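PDB 1HDF: spherulin-3A from Physarum polycephalum, which serves as a calcium-binding structural protein of the beta/gamma-crystallin family, built as a single domain of two Greek key motifs that pairs into dimers. Local coordinates for residues 47-60 with 71-83. Residues are numbered along the deposited sequence; the frame is centred on the assembly and turned at random.
Sequences VSSVKVGPNTKAFI and IRLEESSQVTDLT. With CA (calcium ion), chain C.
K57 NZ meets two carboxylates, at 2.8 Å from E75 OE1, on its syn lone pair, and more weakly at 3.3 Å from E74 OE1. This salt-bridge pair sits at one end of a beta/gamma-crystallin sandwich, where 47-60 and 71-83 each pass between the sheets and run antiparallel in both. A long, flexible lysine suits the place: its chain turns about the CB-CG bond (chi2 72°), bringing the ammonium to both acids, and N67 of the second subunit also accepts from it. R72 NE adds a charge-only pairing with E74 OE2. With a methionine here, E75 would probably be left without its positive mate, while E74 would keep R72 nearby.

Backbone bonds seam both sheets. L73 N reaches A58 O at 2.6 Å, and A58 N returns a bond to L73 O; V50 and V79 form another hydrogen-bonded pair. Near the calcium ion, L82 N donates to S48 O, and S48 OG binds the metal at 2.3 Å, its small hydroxyl joining D89 and the carbonyls of K19 and V46 while N88 ND2 also hydrogen-bonds to it.

Between the sheets the side chains are mainly aliphatic, with S77 OG donating to E74 O. L73 sends CD1 to V50 CG1 and sets CB against V52 CG2, compact valines suiting the space beside a longer leucine. L82 CD1 enters beside V47 CG1, 3.6 Å away, and its CD2 approaches I60 CD1. On the opposite face of strand 56-60, which meets the second subunit, the R72 methylenes run obliquely past the F59 ring, and the guanidinium donates to G68 of that subunit. CG of R72 stands anti to its own N (chi1 166°), which keeps the chain beside the ring, with R72 CB 3.6 Å from F59 CE2.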
# COMPACT_ATOMS: atom_id res chain seq x y z
N VAL A 47 -20.45 -12.45 8.12
CA VAL A 47 -20.92 -11.90 6.85
C VAL A 47 -21.88 -12.83 6.11
O VAL A 47 -21.61 -14.01 5.94
CB VAL A 47 -19.72 -11.54 5.93
CG1 VAL A 47 -20.21 -10.99 4.60
CG2 VAL A 47 -18.84 -10.52 6.62
N SER A 48 -23.00 -12.28 5.66
CA SER A 48 -24.00 -13.07 4.95
C SER A 48 -24.35 -12.56 3.55
O SER A 48 -24.85 -13.33 2.74
CB SER A 48 -25.26 -13.18 5.81
OG SER A 48 -24.95 -13.84 7.02
N SER A 49 -24.11 -11.27 3.29
CA SER A 49 -24.38 -10.68 1.98
C SER A 49 -23.28 -9.68 1.61
O SER A 49 -22.62 -9.11 2.49
CB SER A 49 -25.75 -9.98 1.96
OG SER A 49 -25.80 -8.89 2.85
N VAL A 50 -23.06 -9.48 0.31
CA VAL A 50 -22.00 -8.59 -0.15
C VAL A 50 -22.34 -7.74 -1.38
O VAL A 50 -23.17 -8.13 -2.20
CB VAL A 50 -20.72 -9.41 -0.49
CG1 VAL A 50 -19.57 -8.48 -0.85
CG2 VAL A 50 -20.36 -10.31 0.67
N LYS A 51 -21.68 -6.60 -1.50
CA LYS A 51 -21.84 -5.70 -2.63
C LYS A 51 -20.44 -5.24 -3.05
O LYS A 51 -19.67 -4.76 -2.22
CB LYS A 51 -22.68 -4.48 -2.25
CG LYS A 51 -24.16 -4.74 -2.13
CD LYS A 51 -24.89 -3.44 -1.82
CE LYS A 51 -26.40 -3.57 -1.99
NZ LYS A 51 -27.10 -2.29 -1.66
N VAL A 52 -20.13 -5.38 -4.33
CA VAL A 52 -18.82 -4.96 -4.84
C VAL A 52 -18.99 -3.80 -5.82
O VAL A 52 -19.82 -3.86 -6.74
CB VAL A 52 -18.08 -6.13 -5.53
CG1 VAL A 52 -16.62 -5.74 -5.80
CG2 VAL A 52 -18.12 -7.38 -4.67
N GLY A 53 -18.20 -2.75 -5.62
CA GLY A 53 -18.30 -1.58 -6.47
C GLY A 53 -17.79 -1.76 -7.89
O GLY A 53 -17.24 -2.80 -8.23
N PRO A 54 -17.98 -0.74 -8.75
CA PRO A 54 -17.53 -0.81 -10.14
C PRO A 54 -16.01 -0.94 -10.22
O PRO A 54 -15.30 -0.59 -9.27
CB PRO A 54 -18.04 0.50 -10.75
CG PRO A 54 -18.08 1.44 -9.56
CD PRO A 54 -18.65 0.55 -8.48
N ASN A 55 -15.53 -1.45 -11.36
CA ASN A 55 -14.10 -1.63 -11.59
C ASN A 55 -13.39 -2.20 -10.38
O ASN A 55 -12.25 -1.83 -10.09
CB ASN A 55 -13.45 -0.30 -11.96
CG ASN A 55 -13.80 0.13 -13.36
OD1 ASN A 55 -13.17 1.01 -13.93
ND2 ASN A 55 -14.83 -0.50 -13.92
N THR A 56 -14.05 -3.11 -9.68
CA THR A 56 -13.46 -3.70 -8.49
C THR A 56 -13.66 -5.21 -8.44
O THR A 56 -14.69 -5.73 -8.86
CB THR A 56 -14.09 -3.09 -7.22
OG1 THR A 56 -13.96 -1.66 -7.25
CG2 THR A 56 -13.39 -3.63 -5.98
N LYS A 57 -12.66 -5.91 -7.93
CA LYS A 57 -12.77 -7.36 -7.77
C LYS A 57 -12.63 -7.60 -6.28
O LYS A 57 -11.91 -6.87 -5.59
CB LYS A 57 -11.65 -8.08 -8.50
CG LYS A 57 -12.12 -9.08 -9.55
CD LYS A 57 -12.69 -8.37 -10.76
CE LYS A 57 -12.76 -9.30 -11.96
NZ LYS A 57 -13.13 -8.55 -13.19
N ALA A 58 -13.32 -8.61 -5.78
CA ALA A 58 -13.23 -8.94 -4.37
C ALA A 58 -12.99 -10.44 -4.22
O ALA A 58 -13.64 -11.25 -4.87
CB ALA A 58 -14.50 -8.54 -3.66
N PHE A 59 -12.05 -10.79 -3.36
CA PHE A 59 -11.74 -12.19 -3.10
C PHE A 59 -11.95 -12.47 -1.61
O PHE A 59 -11.24 -11.94 -0.76
CB PHE A 59 -10.30 -12.50 -3.52
CG PHE A 59 -10.02 -12.26 -4.98
CD1 PHE A 59 -9.78 -10.97 -5.46
CD2 PHE A 59 -10.03 -13.31 -5.89
CE1 PHE A 59 -9.55 -10.74 -6.83
CE2 PHE A 59 -9.81 -13.09 -7.25
CZ PHE A 59 -9.57 -11.80 -7.72
N ILE A 60 -12.95 -13.28 -1.31
CA ILE A 60 -13.28 -13.61 0.07
C ILE A 60 -12.76 -15.01 0.42
O ILE A 60 -12.96 -15.96 -0.32
CB ILE A 60 -14.80 -13.54 0.29
CG1 ILE A 60 -15.51 -14.41 -0.75
CG2 ILE A 60 -15.27 -12.10 0.18
CD1 ILE A 60 -17.02 -14.46 -0.58
N ILE A 71 -13.61 -17.43 -3.24
CA ILE A 71 -14.23 -17.17 -4.53
C ILE A 71 -14.00 -15.72 -4.96
O ILE A 71 -13.80 -14.84 -4.12
CB ILE A 71 -15.76 -17.40 -4.53
CG1 ILE A 71 -16.44 -16.43 -3.57
CG2 ILE A 71 -16.08 -18.86 -4.17
CD1 ILE A 71 -17.95 -16.36 -3.72
N ARG A 72 -14.04 -15.49 -6.26
CA ARG A 72 -13.86 -14.16 -6.81
C ARG A 72 -15.21 -13.48 -7.01
O ARG A 72 -16.15 -14.08 -7.53
CB ARG A 72 -13.12 -14.24 -8.15
CG ARG A 72 -13.17 -12.96 -8.96
CD ARG A 72 -12.40 -13.13 -10.27
NE ARG A 72 -12.88 -14.28 -11.01
CZ ARG A 72 -12.21 -14.87 -11.99
NH1 ARG A 72 -11.01 -14.41 -12.34
NH2 ARG A 72 -12.71 -15.94 -12.60
N LEU A 73 -15.31 -12.22 -6.58
CA LEU A 73 -16.55 -11.47 -6.77
C LEU A 73 -16.29 -10.41 -7.83
O LEU A 73 -15.33 -9.65 -7.74
CB LEU A 73 -17.02 -10.83 -5.45
CG LEU A 73 -17.44 -11.84 -4.38
CD1 LEU A 73 -18.12 -11.11 -3.23
CD2 LEU A 73 -18.38 -12.90 -4.99
N GLU A 74 -17.15 -10.38 -8.85
CA GLU A 74 -17.02 -9.45 -9.97
C GLU A 74 -17.46 -8.03 -9.64
O GLU A 74 -18.26 -7.81 -8.74
CB GLU A 74 -17.87 -9.96 -11.14
CG GLU A 74 -17.52 -11.36 -11.59
CD GLU A 74 -16.11 -11.44 -12.13
OE1 GLU A 74 -15.72 -10.56 -12.90
OE2 GLU A 74 -15.37 -12.38 -11.78
N GLU A 75 -16.94 -7.07 -10.39
CA GLU A 75 -17.30 -5.67 -10.19
C GLU A 75 -18.81 -5.50 -10.27
O GLU A 75 -19.50 -6.27 -10.93
CB GLU A 75 -16.66 -4.79 -11.27
CG GLU A 75 -16.96 -5.24 -12.70
CD GLU A 75 -15.93 -6.23 -13.24
OE1 GLU A 75 -15.39 -7.02 -12.44
OE2 GLU A 75 -15.67 -6.22 -14.46
N SER A 76 -19.31 -4.47 -9.58
CA SER A 76 -20.73 -4.15 -9.57
C SER A 76 -21.62 -5.37 -9.38
O SER A 76 -22.61 -5.55 -10.09
CB SER A 76 -21.11 -3.44 -10.88
OG SER A 76 -20.27 -2.32 -11.13
N SER A 77 -21.27 -6.22 -8.43
CA SER A 77 -22.06 -7.41 -8.18
C SER A 77 -22.48 -7.47 -6.73
O SER A 77 -22.01 -6.70 -5.90
CB SER A 77 -21.24 -8.66 -8.50
OG SER A 77 -20.30 -8.88 -7.47
N GLN A 78 -23.37 -8.41 -6.42
CA GLN A 78 -23.84 -8.61 -5.06
C GLN A 78 -24.42 -10.00 -4.88
O GLN A 78 -24.97 -10.58 -5.82
CB GLN A 78 -24.90 -7.59 -4.69
CG GLN A 78 -25.69 -7.09 -5.86
CD GLN A 78 -25.37 -5.65 -6.12
OE1 GLN A 78 -25.52 -4.81 -5.23
NE2 GLN A 78 -24.92 -5.34 -7.34
N VAL A 79 -24.28 -10.52 -3.67
CA VAL A 79 -24.81 -11.83 -3.33
C VAL A 79 -25.66 -11.60 -2.09
O VAL A 79 -25.15 -11.17 -1.05
CB VAL A 79 -23.66 -12.84 -3.06
CG1 VAL A 79 -22.54 -12.16 -2.29
CG2 VAL A 79 -24.19 -14.04 -2.30
N THR A 80 -26.96 -11.86 -2.21
CA THR A 80 -27.89 -11.64 -1.10
C THR A 80 -27.78 -12.68 0.00
O THR A 80 -28.19 -12.43 1.13
CB THR A 80 -29.36 -11.63 -1.58
OG1 THR A 80 -29.72 -12.94 -2.02
CG2 THR A 80 -29.55 -10.65 -2.71
N ASP A 81 -27.23 -13.83 -0.33
CA ASP A 81 -27.06 -14.90 0.65
C ASP A 81 -25.80 -15.70 0.31
O ASP A 81 -25.76 -16.41 -0.69
CB ASP A 81 -28.29 -15.81 0.62
CG ASP A 81 -28.28 -16.83 1.73
OD1 ASP A 81 -27.18 -17.27 2.13
OD2 ASP A 81 -29.37 -17.20 2.20
N LEU A 82 -24.78 -15.57 1.15
CA LEU A 82 -23.52 -16.27 0.93
C LEU A 82 -23.57 -17.79 1.06
O LEU A 82 -22.59 -18.47 0.75
CB LEU A 82 -22.44 -15.70 1.86
CG LEU A 82 -21.80 -14.38 1.42
CD1 LEU A 82 -20.89 -13.83 2.50
CD2 LEU A 82 -21.02 -14.61 0.14
N THR A 83 -24.69 -18.32 1.54
CA THR A 83 -24.83 -19.76 1.68
C THR A 83 -24.77 -20.33 0.27
O THR A 83 -24.26 -21.43 0.04
CB THR A 83 -26.17 -20.16 2.35
OG1 THR A 83 -27.27 -19.65 1.58
CG2 THR A 83 -26.25 -19.60 3.76
CA CA C . -24.42 -13.58 9.23
O HOH W 1 -22.87 -3.52 -5.65
O HOH W 2 -17.64 -2.32 -13.14
O HOH W 3 -24.20 -13.61 11.71
O HOH W 4 -26.58 -15.05 9.61